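Local structure of ribulose bisphosphate carboxylase (Pyrococcus horikoshii, 2D69) at residues Pro136-Gly139 against Glu145-Gly148; Gln141-Phe146 against Pro342-Ala347; Arg212-Ala215 against Glu219-Glu222; Met240-Gly245 against Glu269-Ala274; Tyr263-Thr268 against Arg303-Asp308. The protein is a form III Rubisco that probably adds carbon dioxide and water to ribulose 1,5-bisphosphate, yielding two 3-phosphoglycerates in an archaeal AMP degradation pathway. All coordinates share one frame; numbering follows the deposited sequence.

Contact 1: Pro136-Gly139 against Glu145-Gly148; sequences PQFG and EFMG
The main chains carrying Phe138 and Phe146 keep their distance, the nearest alpha carbons being Phe138 CA and Glu145 CA at 8.9 Å, and the two rings bridge what lies between. They form a T-shaped pair: the edge of Phe146 meets the face of Phe138, with ring centroids 5.3 Å apart and planes at 88°. CD1 and CE1 do the touching on Phe146, and its CD1 comes to 3.8 Å from Phe138 CD1. The other face of Phe138 is backed by Gln137 CG. Phe138 belongs to the loop leading into helix 139-147, an extra helix before the first barrel strand. At the far end Gly148 is the C-prime residue of a Schellman motif, turning the chain out of the helix with positive phi. With chi1 at 77°, Phe146 CG sits between its own N and C, which folds the ring back over Ile143 CA. Tyr248 makes a second edge-to-face pair with Phe146, while Asp308 OD1 accepts hydrogen bonds from the backbone N of both Phe138 and Gly139.

Contact 2: Gln141-Phe146 against Pro342-Ala347; sequences QGIREF and PVFPVA
Phe344, at the start of barrel strand 344-348, pushes its ring against Ile143 and Arg144 of helix 139-147, which lies across the N-terminal end of the strands in this TIM barrel. Pro342 comes first and is tied through its backbone to Val140 of the same helix. Val343 points away from the helix and packs on Pro136 and Leu333. Phe344 carries the contact itself: Ile143 CG2, anti to its backbone N, reaches Phe344 CE1 at 3.7 Å, and Ile143 CD1 lies 4.0 Å from Phe344 CD1. Pro345 and Val346 carry the strand on into the barrel, Val346 packing on His311, predicted to bind substrate. Arg144 reaches the ring by an extended chain, and its guanidinium is held by a salt bridge to Asp366 and by the carbonyls of Val149 and Arg152. Guanidinium and ring planes stand 67° apart; Phe344 CZ sits 3.9 Å above the guanidinium plane, and Arg144 NH2 lies at the ring's edge, 4.0 Å from Phe344 CE2.

Contact 3: Arg212-Ala215 against Glu219-Glu222; sequences RVEA and ETKE
Glu214 reaches over to the backbone of Lys221 and accepts its N-H. The bond from Lys221 N to Glu214 OE2 is 3.0 Å long and nearly straight at 168°, and it uses the anti lone pair of OE2. Two torsions bring the carboxylate there: chi1 of -75° sets CG beside the backbone N, and an extended chi2 carries the acid outward. On the way Glu214 CG passes 3.3 Å from Glu219 O, and the same carbonyl receives a CA-H...O contact from Glu214 CA at 3.5 Å. Lys221 bends at chi2 (-63°), which lays its CE 3.9 Å from Val213 CG1 and sends NZ on to the carbonyls of Trp178 and Ile182. Glu214 OE2 also lies close to Lys221 O, another acceptor; Arg210, bonded to that carbonyl and in a weak, long ion pair with OE2, probably eases the repulsion. This is the turn from helix 199-217 into barrel strand 222-224, with Val213 packed on helix 167-179 and Thr220 resting on Met147 of helix 139-147.

Contact 4: Met240-Gly245 against Glu269-Ala274; sequences MVANEG and EDLGLA
Ala242 packs directly on Leu271, and everything that crosses this contact is apolar. The two backbones come close, Ala242 CA and Leu271 CA being 6.1 Å apart: Ala242 CB touches Leu271 CB at 3.9 Å and lies equally near Leu271 O. Leu273 fills in from beside it. Its CG is set beside the backbone N (chi1 -64°), and CD2 reaches both Ala242 CB and Val241 CG1, each at 4.2 Å. Val241 takes part through CG1 alone, the branch anti to its backbone N; its side chain also packs on Phe199, Tyr207 and Val249. In the beta/alpha barrel these are neighbouring main outer helices, 231-244 and 258-271, with strand 248-252 between them in the chain, and Leu273 belongs to the short link into strand 274-278.

Backbone bonds shape the two helix ends. Gly245, with positive phi, closes a Schellman motif, and Gly245 N bonds back to Ala242 O at 3.0 Å. Gly272 likewise leaves helical geometry with positive phi, and this bend sets Leu273 facing the first helix.

Salt bridges lie outside the contact proper. Glu269 takes no part across it, but one turn of chain before Leu273 it pairs with Arg198 and Arg204 of a neighbouring subunit.

Contact 5: Tyr263-Thr268 against Arg303-Asp308; sequences YMREVT and RMIGVD
Arg265 lies along the end of helix 295-305, touching Ile305 and Gly306 mainly with its aliphatic stem. Arg265 CB rests 3.9 Å from Ile305 CG2, and farther out Arg265 CD comes to 3.6 Å from Gly306 O. From NE a weak hydrogen bond runs to Ile305 O, 3.2 Å long and bent to 120°, with the carbonyl oxygen near the guanidinium plane, at its edge. The bend at chi2 (68°) is what turns the chain along these carbonyls. They are presented by a Schellman motif, in which Gly306, the C-prime residue, bonds back to Arg303 O and Val307 to Ala302 O; lacking a side chain, Gly306 leaves room for the arginine. Outside the contact, Arg265 NH2 bonds to Gly135 O and NH1 forms a salt bridge with Glu269, fixing the guanidinium. The contact thus joins neighbouring main outer helices of the barrel, 258-271 and 295-305. A cationic group beside the C-terminal carbonyls of a buried helix end should be electrostatically favourable, even though this single bond is weak.

Overall arrangement
Contacts 2 and 5 are buried, contacts 3 and 4 partly so, and contact 1 is a surface contact. Helix 139-147 serves contacts 1 and 2, facing the loop before it in one and a barrel strand in the other; helix 258-271 serves contacts 4 and 5, meeting the helices before and after it. Contacts 1 and 4 are aromatic or apolar, and contact 2 adds a guanidinium against a ring. The polar contacts, 3 and 5, sit where helices end and the chain turns toward a strand, a charged side chain meeting main-chain atoms there. Contacts 2 and 5 are joined by a probable bond from Phe344 N to Asp308 O.

Contact 1: Pro136-Gly139 against Glu145-Gly148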
loop_
_atom_site.group_PDB
_atom_site.type_symbol
_atom_site.label_atom_id
_atom_site.label_comp_id
_atom_site.label_asym_id
_atom_site.label_seq_id
_atom_site.Cartn_x
_atom_site.Cartn_y
_atom_site.Cartn_z
ATOM N N PRO A 136 18.623 26.191 3.130
ATOM C CA PRO A 136 18.172 25.757 4.454
ATOM C C PRO A 136 16.693 25.958 4.700
ATOM O O PRO A 136 16.167 26.974 4.285
ATOM C CB PRO A 136 18.929 26.673 5.393
ATOM C CG PRO A 136 20.079 27.143 4.610
ATOM C CD PRO A 136 19.581 27.293 3.201
ATOM N N GLN A 137 16.067 25.027 5.422
ATOM C CA GLN A 137 14.672 25.083 5.649
ATOM C C GLN A 137 14.465 26.140 6.740
ATOM O O GLN A 137 13.526 26.928 6.688
ATOM C CB GLN A 137 14.103 23.718 6.083
ATOM C CG GLN A 137 12.675 23.821 6.600
ATOM C CD GLN A 137 12.036 22.502 7.045
ATOM O OE1 GLN A 137 10.884 22.512 7.496
ATOM N NE2 GLN A 137 12.756 21.381 6.921
ATOM N N PHE A 138 15.371 26.165 7.696
ATOM C CA PHE A 138 15.221 27.094 8.834
ATOM C C PHE A 138 16.210 28.265 8.763
ATOM O O PHE A 138 15.832 29.429 8.808
ATOM C CB PHE A 138 15.317 26.328 10.150
ATOM C CG PHE A 138 14.227 25.339 10.344
ATOM C CD1 PHE A 138 12.986 25.732 10.889
ATOM C CD2 PHE A 138 14.396 23.997 9.958
ATOM C CE1 PHE A 138 11.955 24.826 11.067
ATOM C CE2 PHE A 138 13.363 23.055 10.143
ATOM C CZ PHE A 138 12.117 23.487 10.684
ATOM N N GLY A 139 17.468 27.946 8.591
ATOM C CA GLY A 139 18.539 28.907 8.739
ATOM C C GLY A 139 18.589 29.555 10.097
ATOM O O GLY A 139 17.953 29.107 11.058
ATOM N N GLU A 145 13.829 31.258 15.920
ATOM C CA GLU A 145 12.392 31.229 16.216
ATOM C C GLU A 145 11.950 30.001 17.037
ATOM O O GLU A 145 11.230 30.139 18.054
ATOM C CB GLU A 145 11.591 31.311 14.934
ATOM C CG GLU A 145 10.087 31.219 15.105
ATOM C CD GLU A 145 9.312 31.281 13.777
ATOM O OE1 GLU A 145 9.637 30.527 12.809
ATOM O OE2 GLU A 145 8.335 32.054 13.722
ATOM N N PHE A 146 12.378 28.811 16.653
ATOM C CA PHE A 146 11.915 27.601 17.367
ATOM C C PHE A 146 12.672 27.372 18.656
ATOM O O PHE A 146 12.173 26.710 19.560
ATOM C CB PHE A 146 11.794 26.353 16.420
ATOM C CG PHE A 146 13.069 25.675 16.044
ATOM C CD1 PHE A 146 13.402 25.522 14.687
ATOM C CD2 PHE A 146 13.880 25.100 17.000
ATOM C CE1 PHE A 146 14.562 24.836 14.294
ATOM C CE2 PHE A 146 15.059 24.439 16.637
ATOM C CZ PHE A 146 15.405 24.298 15.268
ATOM N N MET A 147 13.852 27.978 18.780
ATOM C CA MET A 147 14.628 27.867 20.022
ATOM C C MET A 147 14.221 28.969 21.010
ATOM O O MET A 147 14.547 28.915 22.200
ATOM C CB MET A 147 16.107 27.967 19.707
ATOM C CG MET A 147 16.740 26.729 19.014
ATOM S SD MET A 147 16.431 25.214 19.931
ATOM C CE MET A 147 17.301 25.473 21.528
ATOM N N GLY A 148 13.511 29.973 20.507
ATOM C CA GLY A 148 13.081 31.115 21.319
ATOM C C GLY A 148 14.247 31.982 21.770
ATOM O O GLY A 148 14.190 32.589 22.883
#

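Contact 2: Gln141-Phe146 against Pro342-Ala347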
loop_
_atom_site.group_PDB
_atom_site.type_symbol
_atom_site.label_atom_id
_atom_site.label_comp_id
_atom_site.label_asym_id
_atom_site.label_seq_id
_atom_site.Cartn_x
_atom_site.Cartn_y
_atom_site.Cartn_z
ATOM N N GLN A 141 17.223 32.462 11.168
ATOM C CA GLN A 141 15.982 32.997 11.723
ATOM C C GLN A 141 15.016 31.896 12.094
ATOM O O GLN A 141 14.406 31.978 13.091
ATOM C CB GLN A 141 15.325 34.081 10.818
ATOM C CG GLN A 141 16.203 35.416 10.739
ATOM C CD GLN A 141 16.764 35.921 12.113
ATOM O OE1 GLN A 141 16.010 36.107 13.090
ATOM N NE2 GLN A 141 18.073 36.137 12.170
ATOM N N GLY A 142 14.987 30.807 11.349
ATOM C CA GLY A 142 14.116 29.694 11.704
ATOM C C GLY A 142 14.490 29.032 13.019
ATOM O O GLY A 142 13.620 28.739 13.846
ATOM N N ILE A 143 15.790 28.800 13.211
ATOM C CA ILE A 143 16.293 28.204 14.430
ATOM C C ILE A 143 16.077 29.155 15.549
ATOM O O ILE A 143 15.602 28.763 16.617
ATOM C CB ILE A 143 17.778 27.819 14.281
ATOM C CG1 ILE A 143 17.906 26.544 13.417
ATOM C CG2 ILE A 143 18.471 27.604 15.657
ATOM C CD1 ILE A 143 19.251 26.393 12.789
ATOM N N ARG A 144 16.383 30.428 15.343
ATOM C CA ARG A 144 16.170 31.375 16.450
ATOM C C ARG A 144 14.738 31.372 16.890
ATOM O O ARG A 144 14.447 31.496 18.093
ATOM C CB ARG A 144 16.592 32.791 16.073
ATOM C CG ARG A 144 18.100 33.034 16.070
ATOM C CD ARG A 144 18.475 34.524 16.070
ATOM N NE ARG A 144 19.901 34.704 16.188
ATOM C CZ ARG A 144 20.604 34.536 17.287
ATOM N NH1 ARG A 144 20.036 34.193 18.433
ATOM N NH2 ARG A 144 21.896 34.699 17.256
ATOM N N GLU A 145 13.829 31.258 15.920
ATOM C CA GLU A 145 12.392 31.229 16.216
ATOM C C GLU A 145 11.950 30.001 17.037
ATOM O O GLU A 145 11.230 30.139 18.054
ATOM C CB GLU A 145 11.591 31.311 14.934
ATOM C CG GLU A 145 10.087 31.219 15.105
ATOM C CD GLU A 145 9.312 31.281 13.777
ATOM O OE1 GLU A 145 9.637 30.527 12.809
ATOM O OE2 GLU A 145 8.335 32.054 13.722
ATOM N N PHE A 146 12.378 28.811 16.653
ATOM C CA PHE A 146 11.915 27.601 17.367
ATOM C C PHE A 146 12.672 27.372 18.656
ATOM O O PHE A 146 12.173 26.710 19.560
ATOM C CB PHE A 146 11.794 26.353 16.420
ATOM C CG PHE A 146 13.069 25.675 16.044
ATOM C CD1 PHE A 146 13.402 25.522 14.687
ATOM C CD2 PHE A 146 13.880 25.100 17.000
ATOM C CE1 PHE A 146 14.562 24.836 14.294
ATOM C CE2 PHE A 146 15.059 24.439 16.637
ATOM C CZ PHE A 146 15.405 24.298 15.268
ATOM N N PRO A 342 20.248 32.246 5.388
ATOM C CA PRO A 342 21.591 32.179 6.019
ATOM C C PRO A 342 21.725 30.997 7.007
ATOM O O PRO A 342 20.756 30.551 7.598
ATOM C CB PRO A 342 21.723 33.534 6.740
ATOM C CG PRO A 342 20.281 33.962 7.058
ATOM C CD PRO A 342 19.444 33.364 5.903
ATOM N N VAL A 343 22.942 30.515 7.144
ATOM C CA VAL A 343 23.362 29.350 7.930
ATOM C C VAL A 343 24.196 29.772 9.121
ATOM O O VAL A 343 25.124 30.591 8.993
ATOM C CB VAL A 343 24.226 28.435 7.022
ATOM C CG1 VAL A 343 24.922 27.303 7.808
ATOM C CG2 VAL A 343 23.386 27.909 5.815
ATOM N N PHE A 344 23.889 29.245 10.307
ATOM C CA PHE A 344 24.734 29.440 11.487
ATOM C C PHE A 344 26.109 28.825 11.332
ATOM O O PHE A 344 26.217 27.622 11.145
ATOM C CB PHE A 344 24.171 28.750 12.673
ATOM C CG PHE A 344 23.253 29.605 13.515
ATOM C CD1 PHE A 344 21.947 29.215 13.728
ATOM C CD2 PHE A 344 23.730 30.729 14.181
ATOM C CE1 PHE A 344 21.092 29.966 14.530
ATOM C CE2 PHE A 344 22.863 31.497 15.002
ATOM C CZ PHE A 344 21.556 31.103 15.167
ATOM N N PRO A 345 27.161 29.608 11.488
ATOM C CA PRO A 345 28.489 29.008 11.727
ATOM C C PRO A 345 28.504 28.401 13.128
ATOM O O PRO A 345 27.877 28.975 14.033
ATOM C CB PRO A 345 29.448 30.187 11.656
ATOM C CG PRO A 345 28.688 31.305 11.130
ATOM C CD PRO A 345 27.220 31.078 11.510
ATOM N N VAL A 346 29.128 27.235 13.261
ATOM C CA VAL A 346 29.269 26.523 14.500
ATOM C C VAL A 346 30.734 26.661 14.870
ATOM O O VAL A 346 31.645 26.230 14.119
ATOM C CB VAL A 346 28.939 25.019 14.392
ATOM C CG1 VAL A 346 29.210 24.312 15.763
ATOM C CG2 VAL A 346 27.486 24.743 13.849
ATOM N N ALA A 347 30.974 27.329 15.986
ATOM C CA ALA A 347 32.334 27.527 16.486
ATOM C C ALA A 347 32.668 26.500 17.573
ATOM O O ALA A 347 31.886 26.315 18.526
ATOM C CB ALA A 347 32.497 28.960 17.006
#

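Contact 3: Arg212-Ala215 against Glu219-Glu222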
loop_
_atom_site.group_PDB
_atom_site.type_symbol
_atom_site.label_atom_id
_atom_site.label_comp_id
_atom_site.label_asym_id
_atom_site.label_seq_id
_atom_site.Cartn_x
_atom_site.Cartn_y
_atom_site.Cartn_z
ATOM N N ARG A 212 11.391 17.379 30.191
ATOM C CA ARG A 212 11.379 17.685 31.635
ATOM C C ARG A 212 12.166 18.969 31.931
ATOM O O ARG A 212 11.727 19.807 32.738
ATOM C CB ARG A 212 11.942 16.504 32.424
ATOM C CG ARG A 212 11.960 16.681 33.933
ATOM C CD ARG A 212 12.869 15.675 34.624
ATOM N NE ARG A 212 13.125 16.057 36.017
ATOM C CZ ARG A 212 14.069 15.514 36.781
ATOM N NH1 ARG A 212 14.838 14.532 36.314
ATOM N NH2 ARG A 212 14.222 15.931 38.034
ATOM N N VAL A 213 13.318 19.132 31.285
ATOM C CA VAL A 213 14.175 20.311 31.523
ATOM C C VAL A 213 13.506 21.597 31.038
ATOM O O VAL A 213 13.570 22.633 31.738
ATOM C CB VAL A 213 15.539 20.203 30.911
ATOM C CG1 VAL A 213 16.361 21.478 31.201
ATOM C CG2 VAL A 213 16.284 19.010 31.502
ATOM N N GLU A 214 12.810 21.498 29.903
ATOM C CA GLU A 214 11.996 22.565 29.387
ATOM C C GLU A 214 10.958 22.952 30.411
ATOM O O GLU A 214 10.783 24.134 30.639
ATOM C CB GLU A 214 11.331 22.203 28.054
ATOM C CG GLU A 214 12.316 22.245 26.901
ATOM C CD GLU A 214 11.688 22.005 25.545
ATOM O OE1 GLU A 214 10.553 21.551 25.474
ATOM O OE2 GLU A 214 12.350 22.255 24.539
ATOM N N ALA A 215 10.233 21.990 30.977
ATOM C CA ALA A 215 9.205 22.322 31.970
ATOM C C ALA A 215 9.791 23.011 33.208
ATOM O O ALA A 215 9.202 23.948 33.732
ATOM C CB ALA A 215 8.396 21.067 32.358
ATOM N N GLU A 219 12.841 27.220 29.427
ATOM C CA GLU A 219 13.650 27.434 28.193
ATOM C C GLU A 219 13.663 26.238 27.276
ATOM O O GLU A 219 13.704 25.082 27.719
ATOM C CB GLU A 219 15.130 27.788 28.488
ATOM C CG GLU A 219 15.365 29.027 29.381
ATOM C CD GLU A 219 16.842 29.179 29.758
ATOM O OE1 GLU A 219 17.619 29.680 28.972
ATOM O OE2 GLU A 219 17.252 28.773 30.847
ATOM N N THR A 220 13.703 26.527 25.980
ATOM C CA THR A 220 13.721 25.504 24.971
ATOM C C THR A 220 15.092 24.788 24.882
ATOM O O THR A 220 16.142 25.415 24.843
ATOM C CB THR A 220 13.305 26.120 23.641
ATOM O OG1 THR A 220 11.953 26.609 23.741
ATOM C CG2 THR A 220 13.252 25.049 22.512
ATOM N N LYS A 221 15.046 23.465 24.837
ATOM C CA LYS A 221 16.230 22.665 24.753
ATOM C C LYS A 221 16.138 21.748 23.525
ATOM O O LYS A 221 15.056 21.260 23.171
ATOM C CB LYS A 221 16.414 21.838 26.028
ATOM C CG LYS A 221 16.360 22.630 27.359
ATOM C CD LYS A 221 17.479 23.627 27.414
ATOM C CE LYS A 221 17.550 24.327 28.761
ATOM N NZ LYS A 221 18.718 25.277 28.749
ATOM N N GLU A 222 17.276 21.519 22.906
ATOM C CA GLU A 222 17.333 20.688 21.714
ATOM C C GLU A 222 18.553 19.789 21.715
ATOM O O GLU A 222 19.397 19.849 22.616
ATOM C CB GLU A 222 17.240 21.530 20.444
ATOM C CG GLU A 222 15.859 21.446 19.847
ATOM C CD GLU A 222 15.472 20.048 19.345
ATOM O OE1 GLU A 222 16.349 19.201 19.049
ATOM O OE2 GLU A 222 14.260 19.812 19.206
#

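Contact 4: Met240-Gly245 against Glu269-Ala274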
loop_
_atom_site.group_PDB
_atom_site.type_symbol
_atom_site.label_atom_id
_atom_site.label_comp_id
_atom_site.label_asym_id
_atom_site.label_seq_id
_atom_site.Cartn_x
_atom_site.Cartn_y
_atom_site.Cartn_z
ATOM N N MET A 240 12.335 8.806 13.503
ATOM C CA MET A 240 12.220 8.584 14.964
ATOM C C MET A 240 12.411 9.860 15.786
ATOM O O MET A 240 11.675 10.111 16.748
ATOM C CB MET A 240 13.175 7.519 15.466
ATOM C CG MET A 240 12.932 6.103 14.937
ATOM S SD MET A 240 14.517 5.234 15.298
ATOM C CE MET A 240 14.384 3.722 14.237
ATOM N N VAL A 241 13.343 10.703 15.349
ATOM C CA VAL A 241 13.600 11.966 16.038
ATOM C C VAL A 241 12.342 12.845 15.945
ATOM O O VAL A 241 11.800 13.276 16.975
ATOM C CB VAL A 241 14.910 12.649 15.453
ATOM C CG1 VAL A 241 15.067 14.106 16.035
ATOM C CG2 VAL A 241 16.123 11.831 15.814
ATOM N N ALA A 242 11.803 13.034 14.737
ATOM C CA ALA A 242 10.620 13.906 14.487
ATOM C C ALA A 242 9.430 13.387 15.280
ATOM O O ALA A 242 8.668 14.144 15.910
ATOM C CB ALA A 242 10.286 13.936 13.023
ATOM N N ASN A 243 9.296 12.070 15.287
ATOM C CA ASN A 243 8.240 11.419 16.024
ATOM C C ASN A 243 8.266 11.657 17.495
ATOM O O ASN A 243 7.232 11.721 18.139
ATOM C CB ASN A 243 8.313 9.914 15.811
ATOM C CG ASN A 243 7.080 9.424 15.313
ATOM O OD1 ASN A 243 6.895 9.411 14.054
ATOM N ND2 ASN A 243 6.107 9.152 16.243
ATOM N N GLU A 244 9.459 11.800 18.028
ATOM C CA GLU A 244 9.630 12.076 19.436
ATOM C C GLU A 244 9.522 13.561 19.788
ATOM O O GLU A 244 9.545 13.903 20.960
ATOM C CB GLU A 244 10.940 11.439 19.937
ATOM C CG GLU A 244 10.890 10.884 21.355
ATOM C CD GLU A 244 9.937 9.709 21.547
ATOM O OE1 GLU A 244 9.717 8.933 20.623
ATOM O OE2 GLU A 244 9.410 9.559 22.649
ATOM N N GLY A 245 9.361 14.434 18.801
ATOM C CA GLY A 245 9.282 15.861 19.060
ATOM C C GLY A 245 10.546 16.634 18.722
ATOM O O GLY A 245 10.604 17.816 18.976
ATOM N N GLU A 269 12.761 18.118 4.958
ATOM C CA GLU A 269 11.689 19.009 4.480
ATOM C C GLU A 269 10.351 18.451 4.870
ATOM O O GLU A 269 9.429 19.190 5.179
ATOM C CB GLU A 269 11.746 19.165 2.934
ATOM C CG GLU A 269 10.687 20.110 2.335
ATOM C CD GLU A 269 10.879 21.566 2.752
ATOM O OE1 GLU A 269 11.965 21.926 3.239
ATOM O OE2 GLU A 269 9.943 22.360 2.604
ATOM N N ASP A 270 10.205 17.138 4.817
ATOM C CA ASP A 270 8.920 16.551 5.181
ATOM C C ASP A 270 8.678 16.467 6.682
ATOM O O ASP A 270 7.547 16.431 7.109
ATOM C CB ASP A 270 8.766 15.154 4.565
ATOM C CG ASP A 270 8.500 15.200 3.080
ATOM O OD1 ASP A 270 8.053 16.271 2.579
ATOM O OD2 ASP A 270 8.724 14.194 2.369
ATOM N N LEU A 271 9.738 16.410 7.471
ATOM C CA LEU A 271 9.603 16.152 8.900
ATOM C C LEU A 271 9.807 17.377 9.793
ATOM O O LEU A 271 9.724 17.266 10.991
ATOM C CB LEU A 271 10.588 15.064 9.307
ATOM C CG LEU A 271 10.476 13.696 8.634
ATOM C CD1 LEU A 271 11.600 12.840 9.038
ATOM C CD2 LEU A 271 9.161 13.014 9.023
ATOM N N GLY A 272 10.083 18.541 9.222
ATOM C CA GLY A 272 10.375 19.728 10.022
ATOM C C GLY A 272 11.664 19.732 10.847
ATOM O O GLY A 272 11.694 20.227 11.967
ATOM N N LEU A 273 12.728 19.143 10.301
ATOM C CA LEU A 273 13.976 19.012 11.009
ATOM C C LEU A 273 15.047 19.968 10.443
ATOM O O LEU A 273 15.270 19.973 9.222
ATOM C CB LEU A 273 14.458 17.559 10.833
ATOM C CG LEU A 273 13.574 16.459 11.436
ATOM C CD1 LEU A 273 14.059 15.092 11.002
ATOM C CD2 LEU A 273 13.590 16.548 12.966
ATOM N N ALA A 274 15.716 20.730 11.326
ATOM C CA ALA A 274 16.951 21.453 10.965
ATOM C C ALA A 274 18.113 20.463 10.918
ATOM O O ALA A 274 18.122 19.493 11.673
ATOM C CB ALA A 274 17.227 22.502 11.932
#

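Contact 5: Tyr263-Thr268 against Arg303-Asp308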
loop_
_atom_site.group_PDB
_atom_site.type_symbol
_atom_site.label_atom_id
_atom_site.label_comp_id
_atom_site.label_asym_id
_atom_site.label_seq_id
_atom_site.Cartn_x
_atom_site.Cartn_y
_atom_site.Cartn_z
ATOM N N TYR A 263 19.395 13.798 -0.596
ATOM C CA TYR A 263 18.142 13.115 -0.295
ATOM C C TYR A 263 17.645 13.421 1.106
ATOM O O TYR A 263 16.410 13.624 1.338
ATOM C CB TYR A 263 18.300 11.612 -0.542
ATOM C CG TYR A 263 17.084 10.841 -0.089
ATOM C CD1 TYR A 263 15.858 10.996 -0.757
ATOM C CD2 TYR A 263 17.122 10.030 1.015
ATOM C CE1 TYR A 263 14.719 10.320 -0.359
ATOM C CE2 TYR A 263 15.975 9.348 1.425
ATOM C CZ TYR A 263 14.779 9.504 0.727
ATOM O OH TYR A 263 13.661 8.833 1.115
ATOM N N MET A 264 18.572 13.473 2.072
ATOM C CA MET A 264 18.176 13.772 3.461
ATOM C C MET A 264 17.562 15.128 3.595
ATOM O O MET A 264 16.679 15.308 4.393
ATOM C CB MET A 264 19.371 13.574 4.458
ATOM C CG MET A 264 19.721 12.094 4.706
ATOM S SD MET A 264 18.298 11.173 5.352
ATOM C CE MET A 264 17.772 12.085 6.791
ATOM N N ARG A 265 17.953 16.058 2.735
ATOM C CA ARG A 265 17.335 17.358 2.710
ATOM C C ARG A 265 15.845 17.273 2.319
ATOM O O ARG A 265 15.057 18.038 2.835
ATOM C CB ARG A 265 18.093 18.296 1.743
ATOM C CG ARG A 265 17.453 19.696 1.553
ATOM C CD ARG A 265 17.520 20.569 2.795
ATOM N NE ARG A 265 16.850 21.867 2.595
ATOM C CZ ARG A 265 15.547 22.083 2.756
ATOM N NH1 ARG A 265 14.711 21.115 3.170
ATOM N NH2 ARG A 265 15.041 23.293 2.535
ATOM N N GLU A 266 15.465 16.340 1.431
ATOM C CA GLU A 266 14.039 16.085 1.133
ATOM C C GLU A 266 13.352 15.440 2.279
ATOM O O GLU A 266 12.220 15.811 2.635
ATOM C CB GLU A 266 13.825 15.231 -0.147
ATOM C CG GLU A 266 14.476 15.809 -1.372
ATOM C CD GLU A 266 14.011 17.233 -1.575
ATOM O OE1 GLU A 266 14.877 18.112 -1.719
ATOM O OE2 GLU A 266 12.776 17.492 -1.511
ATOM N N VAL A 267 14.016 14.487 2.906
ATOM C CA VAL A 267 13.447 13.879 4.145
ATOM C C VAL A 267 13.131 14.894 5.234
ATOM O O VAL A 267 12.027 14.904 5.800
ATOM C CB VAL A 267 14.392 12.805 4.702
ATOM C CG1 VAL A 267 13.854 12.245 5.987
ATOM C CG2 VAL A 267 14.518 11.654 3.703
ATOM N N THR A 268 14.109 15.737 5.540
ATOM C CA THR A 268 13.939 16.743 6.571
ATOM C C THR A 268 12.930 17.825 6.239
ATOM O O THR A 268 12.302 18.395 7.159
ATOM C CB THR A 268 15.300 17.372 7.036
ATOM O OG1 THR A 268 16.011 18.033 5.959
ATOM C CG2 THR A 268 16.246 16.310 7.597
ATOM N N ARG A 303 25.340 24.825 2.071
ATOM C CA ARG A 303 24.299 25.845 2.245
ATOM C C ARG A 303 23.234 25.762 1.132
ATOM O O ARG A 303 22.037 25.927 1.374
ATOM C CB ARG A 303 24.936 27.229 2.274
ATOM C CG ARG A 303 23.921 28.346 2.396
ATOM C CD ARG A 303 24.488 29.699 2.739
ATOM N NE ARG A 303 23.408 30.655 2.800
ATOM C CZ ARG A 303 23.511 31.961 2.601
ATOM N NH1 ARG A 303 24.700 32.510 2.332
ATOM N NH2 ARG A 303 22.426 32.735 2.689
ATOM N N MET A 304 23.680 25.493 -0.099
ATOM C CA MET A 304 22.798 25.500 -1.238
ATOM C C MET A 304 21.807 24.334 -1.135
ATOM O O MET A 304 20.571 24.552 -1.217
ATOM C CB MET A 304 23.677 25.470 -2.519
ATOM C CG MET A 304 22.977 25.461 -3.875
ATOM S SD MET A 304 24.188 25.429 -5.353
ATOM C CE MET A 304 25.508 25.777 -4.544
ATOM N N ILE A 305 22.323 23.136 -0.861
ATOM C CA ILE A 305 21.475 22.006 -0.557
ATOM C C ILE A 305 20.607 22.375 0.622
ATOM O O ILE A 305 19.366 22.308 0.590
ATOM C CB ILE A 305 22.318 20.719 -0.275
ATOM C CG1 ILE A 305 22.998 20.276 -1.556
ATOM C CG2 ILE A 305 21.380 19.599 0.193
ATOM C CD1 ILE A 305 24.179 19.354 -1.354
ATOM N N GLY A 306 21.255 22.823 1.688
ATOM C CA GLY A 306 20.496 23.332 2.805
ATOM C C GLY A 306 20.759 22.808 4.187
ATOM O O GLY A 306 19.806 22.457 4.868
ATOM N N VAL A 307 22.016 22.804 4.641
ATOM C CA VAL A 307 22.303 22.573 6.068
ATOM C C VAL A 307 21.952 23.841 6.774
ATOM O O VAL A 307 22.047 24.900 6.178
ATOM C CB VAL A 307 23.804 22.139 6.318
ATOM C CG1 VAL A 307 24.131 20.918 5.518
ATOM C CG2 VAL A 307 24.725 23.248 6.093
ATOM N N ASP A 308 21.468 23.766 8.008
ATOM C CA ASP A 308 21.066 24.972 8.751
ATOM C C ASP A 308 22.168 25.578 9.619
ATOM O O ASP A 308 22.097 26.778 10.032
ATOM C CB ASP A 308 19.882 24.636 9.620
ATOM C CG ASP A 308 18.708 24.213 8.813
ATOM O OD1 ASP A 308 17.951 25.121 8.401
ATOM O OD2 ASP A 308 18.465 23.007 8.559
#